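Local coordinates for VC0179-like protein (Escherichia coli, PDB 4XJ6) that probably joins purine nucleoside triphosphates into cyclic GMP-AMP, as a magnesium-dependent bacterial homologue of cyclic GMP-AMP synthase, at residues Y9-D14 and A400-S405; R38-D43 and K161-E166; D168-E173 and G179-Y184. All coordinates share one frame; numbering follows the deposited sequence.

How the contacts relate
Contact 1 ties the two ends of the chain together: its loop spans nearly the whole sequence, and the other two are nested inside it. Contact 2 comes next along the chain, pairing helix 24-57 with the end of helix 149-166, and contact 3 follows as the hairpin of strands 170-174 and 179-183. Contacts 2 and 3 are neighbours, centres about 11 Å apart, touching through Glu164 OE2, 2.8 Å from Phe172 N in a probable hydrogen bond. Contact 1 lies about 43 Å from contact 2 and 36 Å from contact 3, centre to centre, so the termini meet far from that hairpin, an edge of the sheet whose strand 128-138 holds Asp129 and Asp131 on magnesium.

Contact 1: residues Y9-D14 and A400-S405; sequences YSHNMD and ALLITS
The nearest CA atoms, His11 CA and Leu402 CA, are 7.7 Å apart, and no hydrogen bond joins the two segments, so the contact is made by one leucine reaching across. It belongs to the meeting of the chain termini: the turn after helix 6-10 lies against the short 3-10 segment 400-402, next to the two-stranded antiparallel sheet of strands 3-4 and 404-405, where Thr404 pairs by backbone with Asp4. His11 is the first residue past the helix to leave helical backbone angles, and from there the chain curls round to Asp14; His11 O is held by the hydroxyl of Ser18. The bonds to CB of His11, Asp14 and Leu402 all point toward the opposite segment. In the leucine, chi1 (-64°) puts CG beside the backbone N and anti to the carbonyl carbon, and chi2 (176°) spreads the two methyls from it as a fork. One prong, Leu402 CD2, sits over a face of the His11 imidazole, 3.7 Å from His11 CG, with the two side chains at roughly a right angle. The same methyl also nears the carboxylate carbon Asp14 CG, at 3.9 Å, although the placement of that carboxylate is doubtful. Val397 also packs on Leu402, while the next residue, Ile403, turns to Trp3, Phe5 and helix 382-393. With 136 Å² buried in all, the interface is small and rests on van der Waals contact. The other prong, Leu402 CD1, ends 3.5 Å from the backbone carbonyl oxygen Asp14 O.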
# COMPACT_ATOMS: atom_id res chain seq x y z
N TYR A 9 -23.70 7.39 6.24
CA TYR A 9 -22.52 6.53 6.22
C TYR A 9 -22.70 5.26 5.39
O TYR A 9 -21.82 4.90 4.60
CB TYR A 9 -22.13 6.15 7.65
CG TYR A 9 -21.44 7.24 8.43
CD1 TYR A 9 -20.24 7.80 7.99
CD2 TYR A 9 -21.96 7.70 9.64
CE1 TYR A 9 -19.60 8.79 8.71
CE2 TYR A 9 -21.33 8.70 10.36
CZ TYR A 9 -20.15 9.23 9.89
OH TYR A 9 -19.51 10.22 10.60
N SER A 10 -23.83 4.58 5.57
CA SER A 10 -23.94 3.18 5.14
C SER A 10 -25.03 2.86 4.12
O SER A 10 -25.19 1.70 3.75
CB SER A 10 -24.15 2.30 6.37
OG SER A 10 -25.38 2.62 6.99
N HIS A 11 -25.80 3.85 3.68
CA HIS A 11 -26.88 3.58 2.74
C HIS A 11 -26.33 3.09 1.40
O HIS A 11 -25.32 3.60 0.92
CB HIS A 11 -27.75 4.82 2.52
CG HIS A 11 -29.09 4.52 1.92
ND1 HIS A 11 -29.42 4.88 0.63
CD2 HIS A 11 -30.18 3.90 2.42
CE1 HIS A 11 -30.65 4.49 0.36
NE2 HIS A 11 -31.13 3.89 1.44
N ASN A 12 -26.98 2.10 0.81
CA ASN A 12 -26.52 1.54 -0.46
C ASN A 12 -26.59 2.56 -1.59
O ASN A 12 -27.45 3.44 -1.60
CB ASN A 12 -27.33 0.30 -0.82
CG ASN A 12 -28.83 0.50 -0.67
OD1 ASN A 12 -29.31 1.63 -0.54
ND2 ASN A 12 -29.58 -0.59 -0.70
N MET A 13 -25.64 2.45 -2.52
CA MET A 13 -25.57 3.28 -3.72
C MET A 13 -25.31 4.77 -3.47
O MET A 13 -24.51 5.38 -4.18
CB MET A 13 -26.84 3.11 -4.56
CG MET A 13 -26.99 1.71 -5.15
SD MET A 13 -25.55 1.20 -6.11
CE MET A 13 -25.60 2.37 -7.47
N ASP A 14 -25.97 5.37 -2.49
CA ASP A 14 -25.82 6.81 -2.27
C ASP A 14 -25.13 7.18 -0.95
O ASP A 14 -24.80 8.35 -0.74
CB ASP A 14 -27.18 7.50 -2.34
CG ASP A 14 -28.23 6.82 -1.49
OD1 ASP A 14 -27.86 6.01 -0.61
OD2 ASP A 14 -29.43 7.09 -1.69
N ALA A 400 -28.88 14.82 0.94
CA ALA A 400 -29.18 15.30 2.29
C ALA A 400 -30.32 14.52 2.92
O ALA A 400 -30.44 14.46 4.14
CB ALA A 400 -29.50 16.79 2.26
N LEU A 401 -31.16 13.90 2.09
CA LEU A 401 -32.31 13.15 2.57
C LEU A 401 -31.92 11.89 3.33
O LEU A 401 -32.76 11.24 3.95
CB LEU A 401 -33.23 12.78 1.41
CG LEU A 401 -33.94 13.94 0.71
CD1 LEU A 401 -34.94 13.42 -0.31
CD2 LEU A 401 -34.61 14.86 1.72
N LEU A 402 -30.64 11.54 3.28
CA LEU A 402 -30.12 10.40 4.02
C LEU A 402 -30.00 10.75 5.50
O LEU A 402 -30.06 9.87 6.37
CB LEU A 402 -28.77 9.96 3.48
CG LEU A 402 -28.74 9.44 2.04
CD1 LEU A 402 -27.30 9.15 1.62
CD2 LEU A 402 -29.60 8.19 1.92
N ILE A 403 -29.83 12.04 5.79
CA ILE A 403 -29.71 12.52 7.15
C ILE A 403 -31.07 12.52 7.84
O ILE A 403 -32.01 13.14 7.36
CB ILE A 403 -29.12 13.94 7.18
CG1 ILE A 403 -27.74 13.95 6.52
CG2 ILE A 403 -29.03 14.45 8.61
CD1 ILE A 403 -27.14 15.33 6.40
N THR A 404 -31.17 11.81 8.95
CA THR A 404 -32.44 11.69 9.65
C THR A 404 -32.33 12.17 11.10
O THR A 404 -31.28 12.03 11.73
CB THR A 404 -32.96 10.24 9.64
OG1 THR A 404 -31.97 9.38 10.22
CG2 THR A 404 -33.24 9.80 8.21
N SER A 405 -33.42 12.72 11.61
CA SER A 405 -33.46 13.21 12.99
C SER A 405 -33.31 12.06 13.97
O SER A 405 -33.92 11.00 13.81
CB SER A 405 -34.77 13.97 13.25
OG SER A 405 -34.77 14.54 14.55

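Contact 2: residues R38-D43 and K161-E166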
# COMPACT_ATOMS: atom_id res chain seq x y z
N ARG A 38 2.23 -8.06 -13.63
CA ARG A 38 2.71 -9.38 -13.24
C ARG A 38 3.32 -10.12 -14.43
O ARG A 38 4.41 -10.68 -14.33
CB ARG A 38 1.57 -10.21 -12.64
CG ARG A 38 1.08 -9.71 -11.29
CD ARG A 38 0.10 -10.69 -10.65
NE ARG A 38 -0.29 -10.27 -9.31
CZ ARG A 38 -1.00 -11.02 -8.47
NH1 ARG A 38 -1.41 -12.23 -8.82
NH2 ARG A 38 -1.31 -10.55 -7.26
N GLU A 39 2.61 -10.11 -15.55
CA GLU A 39 3.05 -10.81 -16.76
C GLU A 39 4.35 -10.23 -17.30
O GLU A 39 5.22 -10.95 -17.78
CB GLU A 39 1.96 -10.76 -17.83
CG GLU A 39 0.74 -11.61 -17.50
CD GLU A 39 -0.47 -11.22 -18.32
OE1 GLU A 39 -0.40 -10.21 -19.05
OE2 GLU A 39 -1.50 -11.93 -18.23
N ARG A 40 4.48 -8.91 -17.22
CA ARG A 40 5.68 -8.23 -17.68
C ARG A 40 6.88 -8.56 -16.79
O ARG A 40 7.98 -8.79 -17.28
CB ARG A 40 5.46 -6.72 -17.72
CG ARG A 40 6.68 -5.91 -18.13
CD ARG A 40 7.22 -6.37 -19.47
NE ARG A 40 6.22 -6.24 -20.53
CZ ARG A 40 6.12 -5.19 -21.34
NH1 ARG A 40 6.95 -4.17 -21.20
NH2 ARG A 40 5.19 -5.16 -22.28
N THR A 41 6.65 -8.59 -15.48
CA THR A 41 7.71 -8.94 -14.53
C THR A 41 8.12 -10.39 -14.70
O THR A 41 9.30 -10.73 -14.56
CB THR A 41 7.26 -8.69 -13.09
OG1 THR A 41 6.91 -7.31 -12.93
CG2 THR A 41 8.38 -9.04 -12.11
N ARG A 42 7.15 -11.25 -14.99
CA ARG A 42 7.44 -12.64 -15.30
C ARG A 42 8.35 -12.74 -16.52
O ARG A 42 9.34 -13.47 -16.51
CB ARG A 42 6.15 -13.43 -15.55
CG ARG A 42 5.54 -14.05 -14.31
CD ARG A 42 4.44 -15.04 -14.67
NE ARG A 42 3.16 -14.40 -14.90
CZ ARG A 42 2.18 -14.34 -14.00
NH1 ARG A 42 2.35 -14.90 -12.81
NH2 ARG A 42 1.04 -13.73 -14.29
N ASP A 43 7.99 -12.01 -17.56
CA ASP A 43 8.79 -11.94 -18.78
C ASP A 43 10.22 -11.49 -18.50
O ASP A 43 11.18 -12.13 -18.93
CB ASP A 43 8.14 -11.00 -19.80
CG ASP A 43 6.89 -11.59 -20.42
OD1 ASP A 43 6.72 -12.82 -20.37
OD2 ASP A 43 6.08 -10.82 -20.97
N LYS A 161 9.62 0.23 -16.02
CA LYS A 161 10.15 1.19 -16.98
C LYS A 161 9.84 0.77 -18.41
O LYS A 161 9.71 1.61 -19.31
CB LYS A 161 11.65 1.37 -16.80
CG LYS A 161 12.03 2.23 -15.61
CD LYS A 161 13.54 2.29 -15.42
CE LYS A 161 14.01 3.73 -15.28
NZ LYS A 161 15.02 3.89 -14.19
N SER A 162 9.71 -0.54 -18.63
CA SER A 162 9.32 -1.05 -19.95
C SER A 162 7.85 -0.73 -20.21
O SER A 162 7.46 -0.46 -21.35
CB SER A 162 9.57 -2.55 -20.05
OG SER A 162 8.64 -3.28 -19.26
N LEU A 163 7.05 -0.78 -19.16
CA LEU A 163 5.64 -0.43 -19.24
C LEU A 163 5.49 1.08 -19.46
O LEU A 163 4.62 1.52 -20.22
CB LEU A 163 4.90 -0.86 -17.98
CG LEU A 163 4.75 -2.37 -17.77
CD1 LEU A 163 4.04 -2.67 -16.46
CD2 LEU A 163 4.00 -2.98 -18.93
N GLU A 164 6.33 1.85 -18.78
CA GLU A 164 6.36 3.30 -18.94
C GLU A 164 6.68 3.70 -20.37
O GLU A 164 5.99 4.52 -20.97
CB GLU A 164 7.39 3.91 -17.99
CG GLU A 164 7.68 5.38 -18.25
CD GLU A 164 8.73 5.94 -17.31
OE1 GLU A 164 9.91 5.57 -17.43
OE2 GLU A 164 8.36 6.77 -16.45
N ALA A 165 7.73 3.10 -20.92
CA ALA A 165 8.22 3.45 -22.25
C ALA A 165 7.25 3.05 -23.35
O ALA A 165 7.13 3.73 -24.36
CB ALA A 165 9.57 2.80 -22.49
N GLU A 166 6.54 1.94 -23.14
CA GLU A 166 5.66 1.40 -24.17
C GLU A 166 4.23 1.93 -24.08
O GLU A 166 3.44 1.73 -25.00
CB GLU A 166 5.66 -0.13 -24.10
CG GLU A 166 6.95 -0.77 -24.57
CD GLU A 166 6.95 -2.28 -24.40
OE1 GLU A 166 5.97 -2.80 -23.82
OE2 GLU A 166 7.91 -2.93 -24.84
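Arg40 supplies all the polar bonds of this contact from the helix 24-57 side, and they are of two kinds. The ionic part is a salt bridge in which NH1 and NH2 of Arg40 both grip a single oxygen, Glu166 OE1. Arg40 NH2 reaches Glu166 OE1 at 2.9 Å, on the syn side of the carboxylate, whereas NH1 comes from well above the carboxylate plane; the two planar groups stand 72° apart, so the fit is not a flat two-oxygen pairing. The neutral part is a hydrogen bond from Arg40 NH1 to Ser162 OG, 2.7 Å long, nearly in the guanidinium plane. Ser162 OG is bonded in addition to Ser159 O, one turn back.

These bonds bridge two helices whose axes pass 10.8 Å apart at 117°: the long helix 24-57 and the C-terminal end of helix 149-166, which lies in the nucleotidyltransferase domain. The apolar part is Leu163 CD2, lying over one guanidinium face 3.9 Å from Arg40 CZ. With CG anti to the backbone N (chi1 177°), Arg40 CG lies 4.0 Å from Leu163 CG; bends at chi2 and chi3 then turn the guanidinium back beside the leucine. Leu163 also packs on Ile36 and Val37.

Contact 3: residues D168-E173 and G179-Y184; sequences DGWVFE and GRIKIY
Trp170 and Ile183 face each other as a non-hydrogen-bonded pair. Trp170 CB lies 4.1 Å from Ile181 CD1. At the start of the indole, CD1 meets Ile183 CG2, and NE1 comes within 3.6 Å of that methyl. At the fused bond, CD2 and CE2 lie beneath Ile183 CG1, CE2 also near CG2, while CE3 turns to Ile181 CG1 at 3.8 Å. CZ2 and CZ3 are each 3.9 Å from Ile183 CD1. The far end, CH2, lies 3.7 Å from the same Ile183 CD1, which makes a CH-pi contact only 15° off the normal of the six-membered ring. With CG1 anti to its carbonyl carbon (chi1 -46°), Ile183 lies beside the indole. Leu163 and Ile36 also pack on Trp170.

On the other face, Val171 CG2 touches Tyr184 CE2, and a water accepts from Arg180 NH1 and Lys182 NZ while donating to Glu173 OE1 (2.6 Å). Arg180 is also salt-bridged to the magnesium ligand Asp191, and Lys182 to Glu127. Paired backbone bonds at Val171-Lys182 and Glu173-Arg180, with Tyr184 N to Gly169 O (2.9 Å), make an antiparallel beta hairpin at an edge of the nucleotidyltransferase sheet, the Arg180 side chain near bound nucleotide and magnesium (nearest atoms about 4 Å).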
# COMPACT_ATOMS: atom_id res chain seq x y z
N ASP A 168 1.60 5.31 -23.00
CA ASP A 168 1.35 6.70 -22.62
C ASP A 168 0.46 6.73 -21.38
O ASP A 168 -0.51 5.98 -21.29
CB ASP A 168 0.70 7.48 -23.77
CG ASP A 168 1.57 7.53 -25.01
OD1 ASP A 168 2.39 8.47 -25.13
OD2 ASP A 168 1.44 6.63 -25.87
N GLY A 169 0.78 7.61 -20.44
CA GLY A 169 0.02 7.72 -19.20
C GLY A 169 0.60 6.83 -18.12
O GLY A 169 0.21 6.92 -16.95
N TRP A 170 1.52 5.96 -18.51
CA TRP A 170 2.20 5.08 -17.57
C TRP A 170 3.54 5.68 -17.16
O TRP A 170 4.45 5.81 -17.99
CB TRP A 170 2.40 3.69 -18.18
CG TRP A 170 1.12 2.93 -18.42
CD1 TRP A 170 0.03 3.37 -19.11
CD2 TRP A 170 0.81 1.61 -17.98
NE1 TRP A 170 -0.94 2.40 -19.12
CE2 TRP A 170 -0.49 1.31 -18.43
CE3 TRP A 170 1.50 0.65 -17.23
CZ2 TRP A 170 -1.11 0.09 -18.18
CZ3 TRP A 170 0.88 -0.56 -16.98
CH2 TRP A 170 -0.41 -0.83 -17.45
N VAL A 171 3.67 6.07 -15.89
CA VAL A 171 4.87 6.74 -15.41
C VAL A 171 5.51 6.02 -14.23
O VAL A 171 4.84 5.74 -13.23
CB VAL A 171 4.57 8.20 -15.00
CG1 VAL A 171 5.78 8.83 -14.32
CG2 VAL A 171 4.15 9.02 -16.22
N PHE A 172 6.80 5.73 -14.35
CA PHE A 172 7.54 5.05 -13.29
C PHE A 172 7.97 6.02 -12.19
O PHE A 172 8.40 7.14 -12.46
CB PHE A 172 8.76 4.35 -13.87
CG PHE A 172 9.69 3.77 -12.83
CD1 PHE A 172 9.34 2.62 -12.15
CD2 PHE A 172 10.89 4.38 -12.54
CE1 PHE A 172 10.18 2.09 -11.19
CE2 PHE A 172 11.74 3.86 -11.59
CZ PHE A 172 11.39 2.71 -10.91
N GLU A 173 7.83 5.58 -10.94
CA GLU A 173 8.29 6.36 -9.79
C GLU A 173 8.98 5.45 -8.78
O GLU A 173 8.46 4.39 -8.43
CB GLU A 173 7.12 7.09 -9.12
CG GLU A 173 7.53 7.96 -7.95
CD GLU A 173 6.35 8.54 -7.18
OE1 GLU A 173 5.20 8.23 -7.55
OE2 GLU A 173 6.58 9.30 -6.22
N GLY A 179 9.04 -0.06 -6.23
CA GLY A 179 8.93 0.64 -7.49
C GLY A 179 7.46 0.85 -7.78
O GLY A 179 6.65 -0.06 -7.57
N ARG A 180 7.10 2.04 -8.24
CA ARG A 180 5.70 2.35 -8.50
C ARG A 180 5.47 2.70 -9.96
O ARG A 180 6.22 3.48 -10.55
CB ARG A 180 5.23 3.51 -7.61
CG ARG A 180 3.87 4.07 -8.00
CD ARG A 180 3.43 5.16 -7.04
NE ARG A 180 3.15 4.63 -5.71
CZ ARG A 180 2.81 5.38 -4.66
NH1 ARG A 180 2.71 6.70 -4.79
NH2 ARG A 180 2.57 4.81 -3.49
N ILE A 181 4.44 2.12 -10.55
CA ILE A 181 4.01 2.51 -11.88
C ILE A 181 2.67 3.23 -11.78
O ILE A 181 1.71 2.71 -11.22
CB ILE A 181 3.93 1.30 -12.85
CG1 ILE A 181 3.55 1.76 -14.26
CG2 ILE A 181 2.98 0.21 -12.33
CD1 ILE A 181 4.65 2.53 -14.96
N LYS A 182 2.62 4.45 -12.29
CA LYS A 182 1.41 5.26 -12.21
C LYS A 182 0.66 5.21 -13.53
O LYS A 182 1.22 5.50 -14.58
CB LYS A 182 1.74 6.71 -11.85
CG LYS A 182 2.46 6.87 -10.52
CD LYS A 182 3.00 8.28 -10.36
CE LYS A 182 1.88 9.30 -10.29
NZ LYS A 182 1.07 9.14 -9.04
N ILE A 183 -0.62 4.84 -13.47
CA ILE A 183 -1.44 4.76 -14.67
C ILE A 183 -2.49 5.86 -14.65
O ILE A 183 -3.58 5.69 -14.09
CB ILE A 183 -2.12 3.39 -14.79
CG1 ILE A 183 -1.11 2.27 -14.50
CG2 ILE A 183 -2.74 3.22 -16.17
CD1 ILE A 183 -1.72 0.89 -14.44
N TYR A 184 -2.16 7.00 -15.26
CA TYR A 184 -2.97 8.22 -15.19
C TYR A 184 -4.40 8.03 -15.67
O TYR A 184 -5.34 8.46 -15.00
CB TYR A 184 -2.31 9.33 -16.01
CG TYR A 184 -1.00 9.83 -15.45
CD1 TYR A 184 -0.71 9.70 -14.10
CD2 TYR A 184 -0.05 10.41 -16.27
CE1 TYR A 184 0.49 10.15 -13.58
CE2 TYR A 184 1.16 10.86 -15.76
CZ TYR A 184 1.42 10.73 -14.42
OH TYR A 184 2.62 11.18 -13.91
O HOH W 1 2.91 9.05 -6.77